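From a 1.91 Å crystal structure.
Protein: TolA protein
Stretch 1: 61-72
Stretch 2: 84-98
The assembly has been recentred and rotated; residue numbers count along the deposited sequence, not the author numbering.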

# COMPACT_ATOMS: atom_id res chain seq x y z
N LEU A 61 -10.94 -0.93 6.19
CA LEU A 61 -12.23 -1.56 5.91
C LEU A 61 -12.44 -1.56 4.46
O LEU A 61 -11.88 -0.73 3.75
CB LEU A 61 -13.37 -0.73 6.53
CG LEU A 61 -13.28 -0.62 8.03
CD1 LEU A 61 -14.39 0.31 8.69
CD2 LEU A 61 -13.27 -2.02 8.64
N PRO A 62 -13.33 -2.41 3.96
CA PRO A 62 -13.59 -2.45 2.54
C PRO A 62 -14.04 -1.12 1.97
O PRO A 62 -13.86 -0.92 0.76
CB PRO A 62 -14.75 -3.44 2.44
CG PRO A 62 -14.61 -4.23 3.62
CD PRO A 62 -14.09 -3.41 4.72
N ASP A 63 -14.64 -0.23 2.74
CA ASP A 63 -15.02 1.05 2.15
C ASP A 63 -13.81 2.03 2.01
O ASP A 63 -13.98 3.17 1.47
CB ASP A 63 -16.18 1.75 2.87
CG ASP A 63 -15.83 2.17 4.25
OD1 ASP A 63 -14.61 2.09 4.65
OD2 ASP A 63 -16.73 2.62 5.02
N GLY A 64 -12.63 1.57 2.48
CA GLY A 64 -11.39 2.36 2.38
C GLY A 64 -10.98 3.13 3.59
O GLY A 64 -9.89 3.69 3.61
N THR A 65 -11.83 3.13 4.65
CA THR A 65 -11.47 3.76 5.88
C THR A 65 -10.29 3.07 6.52
O THR A 65 -10.28 1.85 6.70
CB THR A 65 -12.65 3.72 6.89
OG1 THR A 65 -13.78 4.30 6.26
CG2 THR A 65 -12.38 4.55 8.03
N ILE A 66 -9.32 3.87 6.92
CA ILE A 66 -8.16 3.36 7.59
C ILE A 66 -8.48 3.27 9.08
O ILE A 66 -8.79 4.25 9.70
CB ILE A 66 -6.96 4.36 7.36
CG1 ILE A 66 -6.55 4.32 5.92
CG2 ILE A 66 -5.80 4.02 8.24
CD1 ILE A 66 -5.63 5.43 5.40
N THR A 67 -8.34 2.11 9.70
CA THR A 67 -8.61 2.00 11.12
C THR A 67 -7.44 1.82 11.99
O THR A 67 -7.57 1.90 13.17
CB THR A 67 -9.52 0.77 11.35
OG1 THR A 67 -8.92 -0.38 10.69
CG2 THR A 67 -10.78 1.01 10.59
N ASN A 68 -6.24 1.58 11.44
CA ASN A 68 -5.12 1.49 12.33
C ASN A 68 -3.85 1.53 11.44
O ASN A 68 -3.95 1.33 10.23
CB ASN A 68 -5.20 0.20 13.12
CG ASN A 68 -4.34 0.21 14.32
OD1 ASN A 68 -3.74 1.20 14.67
ND2 ASN A 68 -4.29 -0.91 14.98
N ALA A 69 -2.74 1.86 12.06
CA ALA A 69 -1.42 1.85 11.41
C ALA A 69 -0.45 1.66 12.54
O ALA A 69 -0.60 2.25 13.65
CB ALA A 69 -1.21 3.13 10.72
N SER A 70 0.50 0.78 12.32
CA SER A 70 1.51 0.54 13.27
C SER A 70 2.83 0.13 12.57
O SER A 70 2.82 -0.37 11.48
CB SER A 70 1.11 -0.59 14.21
OG SER A 70 0.78 -1.71 13.42
N VAL A 71 3.91 0.28 13.28
CA VAL A 71 5.23 -0.09 12.76
C VAL A 71 5.35 -1.60 12.74
O VAL A 71 5.31 -2.26 13.77
CB VAL A 71 6.22 0.47 13.65
CG1 VAL A 71 7.58 -0.04 13.21
CG2 VAL A 71 6.20 2.03 13.54
N SER A 72 5.58 -2.14 11.56
CA SER A 72 5.89 -3.58 11.45
C SER A 72 7.41 -3.83 11.44
O SER A 72 7.86 -4.89 11.85
CB SER A 72 5.23 -4.20 10.19
OG SER A 72 5.57 -3.45 9.03
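Stretch 2 (84-98) AVAAVRNVGRIPEMQ

How does stretch 2 run over stretch 1? A helix runs into stretch 2 and packs nearly antiparallel on the strand of stretch 1, with a crossing angle of 165° and an axial approach of 7.7 Å. Gly92 is the first residue to leave helical phi/psi, its positive phi of 88° suits glycine, and the chain passes through an extended Arg93 and then Ile94 (phi -131°, psi 75°) into a 3-10 segment at 95-98. This second half lies along the turn 61-64, a type I turn, so the two stretches stay in contact almost from end to end and bury 727 Å² between them.

What fastens the backbones beyond the helix? Thr65 and Arg93 form a single beta bridge with their CA atoms 4.2 Å apart. Its two hydrogen bonds run from Ile66 N to Gly92 O (3.0 Å) and from Ile94 N to Gly64 O (2.8 Å). Water 3 donates to both Ile66 O and Gly92 O, extending the link toward the strand. Gly64 could hardly be anything else: at its phi of 99° a CB would jam against the preceding carbonyl, and it would also lie 2.3 Å from Ile94 O. With only hydrogens there, Gly64 CA comes within 3.3 Å of Ile94 O in a CA-H...O contact.

Which side chains fill the space between strand and helix? Ile66 and Ala69 both point toward stretch 2. Ile66, with chi1 m and chi2 t, extends CD1 to 3.8 Å from Val91 CG1 and 4.2 Å from Ile94 CD1, while its CG2 lies 4.2 Å from Val88 CG1. Ala69 CB is 3.8 Å from Val88 CG1 and 3.6 Å from Arg89 CD. Val85 and Val88, both with chi1 t, point toward the strand, and Val85 CG2 meets Val71 CG2 at 3.8 Å.

How does Arg89 reach the strand when its CA-to-CB bond points sideways? Three successive m rotamers, chi1 to chi3, fold the chain back so that its end comes nearer stretch 1. The aliphatic part passes Ala69, and one face of the guanidinium is covered by Thr67 O and Asn68 CA. Water 4 joins the pieces, accepting from Arg89 NH1 at 2.6 Å and donating to Ala69 O at 2.8 Å.

What holds the 3-10 segment to the turn? Gln98, with chi1 m and chi2 t, brings its amide back to the turn, where NE2 donates to Asp63 O at 3.0 Å and an almost linear 174°. The CA-to-CB bond of Asp63 points away from stretch 2 overall, though CB still lies 3.9 Å from Gln98 NE2; chi1 p places OD1 to accept from Thr65 N (3.0 Å) and Thr65 OG1 (2.9 Å), which ties the turn to the residue that follows it. Water 1 donates to Pro62 O and Met97 O, both at 2.8 Å. Met97, a selenomethionine, starts toward Gly64, its CB 4.3 Å from Gly64 CA, but its end leads away.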

# COMPACT_ATOMS: atom_id res chain seq x y z
N ALA A 84 5.63 8.45 9.92
CA ALA A 84 4.96 7.63 8.95
C ALA A 84 3.62 7.07 9.39
O ALA A 84 2.66 7.15 8.62
CB ALA A 84 5.88 6.53 8.40
N VAL A 85 3.55 6.59 10.62
CA VAL A 85 2.30 6.11 11.19
C VAL A 85 1.27 7.26 11.23
O VAL A 85 0.15 7.09 10.80
CB VAL A 85 2.57 5.54 12.60
CG1 VAL A 85 1.29 5.35 13.44
CG2 VAL A 85 3.33 4.27 12.48
N ALA A 86 1.69 8.45 11.65
CA ALA A 86 0.74 9.58 11.72
C ALA A 86 0.26 9.98 10.36
O ALA A 86 -0.91 10.30 10.14
CB ALA A 86 1.38 10.80 12.47
N ALA A 87 1.16 9.92 9.38
CA ALA A 87 0.80 10.28 8.04
C ALA A 87 -0.23 9.29 7.48
O ALA A 87 -1.20 9.71 6.80
CB ALA A 87 2.06 10.36 7.05
N VAL A 88 -0.04 7.99 7.75
CA VAL A 88 -0.98 7.03 7.28
C VAL A 88 -2.38 7.39 7.87
O VAL A 88 -3.36 7.34 7.16
CB VAL A 88 -0.63 5.57 7.65
CG1 VAL A 88 -1.77 4.57 7.29
CG2 VAL A 88 0.67 5.17 6.79
N ARG A 89 -2.42 7.45 9.19
CA ARG A 89 -3.75 7.74 9.87
C ARG A 89 -4.40 9.03 9.31
O ARG A 89 -5.63 9.14 9.09
CB ARG A 89 -3.60 7.79 11.38
CG ARG A 89 -3.01 6.62 12.04
CD ARG A 89 -3.83 5.42 11.77
NE ARG A 89 -5.21 5.57 12.27
CZ ARG A 89 -5.61 5.21 13.47
NH1 ARG A 89 -4.82 4.60 14.36
NH2 ARG A 89 -6.87 5.44 13.75
N ASN A 90 -3.60 10.04 9.01
CA ASN A 90 -4.09 11.24 8.52
C ASN A 90 -4.68 11.17 7.11
O ASN A 90 -5.41 12.07 6.69
CB ASN A 90 -2.99 12.26 8.65
CG ASN A 90 -2.83 12.79 10.03
OD1 ASN A 90 -3.78 12.83 10.79
ND2 ASN A 90 -1.62 13.22 10.36
N VAL A 91 -4.37 10.14 6.35
CA VAL A 91 -4.93 10.03 5.05
C VAL A 91 -6.42 9.80 5.20
O VAL A 91 -7.19 10.26 4.37
CB VAL A 91 -4.36 8.86 4.33
CG1 VAL A 91 -5.15 8.48 3.17
CG2 VAL A 91 -2.88 9.09 3.96
N GLY A 92 -6.80 9.08 6.27
CA GLY A 92 -8.21 8.95 6.66
C GLY A 92 -8.95 7.80 5.99
O GLY A 92 -9.37 6.85 6.59
N ARG A 93 -8.97 7.89 4.67
CA ARG A 93 -9.67 6.95 3.78
C ARG A 93 -9.15 6.86 2.37
O ARG A 93 -8.80 7.85 1.78
CB ARG A 93 -11.17 7.29 3.70
CG ARG A 93 -11.53 8.73 3.32
CD ARG A 93 -13.03 9.07 3.44
NE ARG A 93 -13.90 8.27 2.64
CZ ARG A 93 -14.32 8.62 1.45
NH1 ARG A 93 -13.93 9.74 0.92
NH2 ARG A 93 -15.18 7.87 0.80
N ILE A 94 -9.28 5.69 1.80
CA ILE A 94 -8.89 5.42 0.44
C ILE A 94 -10.06 4.72 -0.24
O ILE A 94 -9.94 3.48 -0.39
CB ILE A 94 -7.56 4.57 0.42
CG1 ILE A 94 -6.52 5.30 1.27
CG2 ILE A 94 -7.10 4.52 -0.97
CD1 ILE A 94 -5.15 4.65 1.30
N PRO A 95 -11.14 5.46 -0.60
CA PRO A 95 -12.38 4.84 -1.19
C PRO A 95 -12.11 4.10 -2.52
O PRO A 95 -12.87 3.28 -3.04
CB PRO A 95 -13.31 6.04 -1.35
CG PRO A 95 -12.39 7.27 -1.22
CD PRO A 95 -11.28 6.89 -0.32
N GLU A 96 -10.95 4.43 -3.10
CA GLU A 96 -10.43 3.72 -4.25
C GLU A 96 -10.40 2.25 -3.97
O GLU A 96 -10.57 1.42 -4.89
CB GLU A 96 -9.04 4.26 -4.72
CG GLU A 96 -9.07 5.70 -5.23
CD GLU A 96 -9.01 6.81 -4.15
OE1 GLU A 96 -9.13 6.53 -2.94
OE2 GLU A 96 -8.83 7.98 -4.54
N MSE A 97 -10.30 1.83 -2.70
CA MSE A 97 -10.27 0.45 -2.48
C MSE A 97 -11.57 -0.20 -2.86
O MSE A 97 -11.60 -1.40 -3.03
CB MSE A 97 -10.02 0.12 -1.05
CG MSE A 97 -8.73 0.62 -0.55
SE MSE A 97 -7.27 -0.61 -1.27
CE MSE A 97 -5.75 0.79 -1.24
N GLN A 98 -12.62 0.58 -3.05
CA GLN A 98 -13.92 -0.06 -3.27
C GLN A 98 -13.98 -0.66 -4.65
O GLN A 98 -14.94 -1.31 -5.00
CB GLN A 98 -15.05 0.94 -3.12
CG GLN A 98 -15.32 1.42 -1.68
CD GLN A 98 -16.26 2.59 -1.63
OE1 GLN A 98 -17.14 2.72 -2.49
NE2 GLN A 98 -16.10 3.45 -0.63
O HOH W 1 -13.10 -2.79 -1.17
O HOH W 2 -14.65 5.40 2.83
O HOH W 3 -9.87 6.75 9.21
O HOH W 4 -2.25 4.33 14.51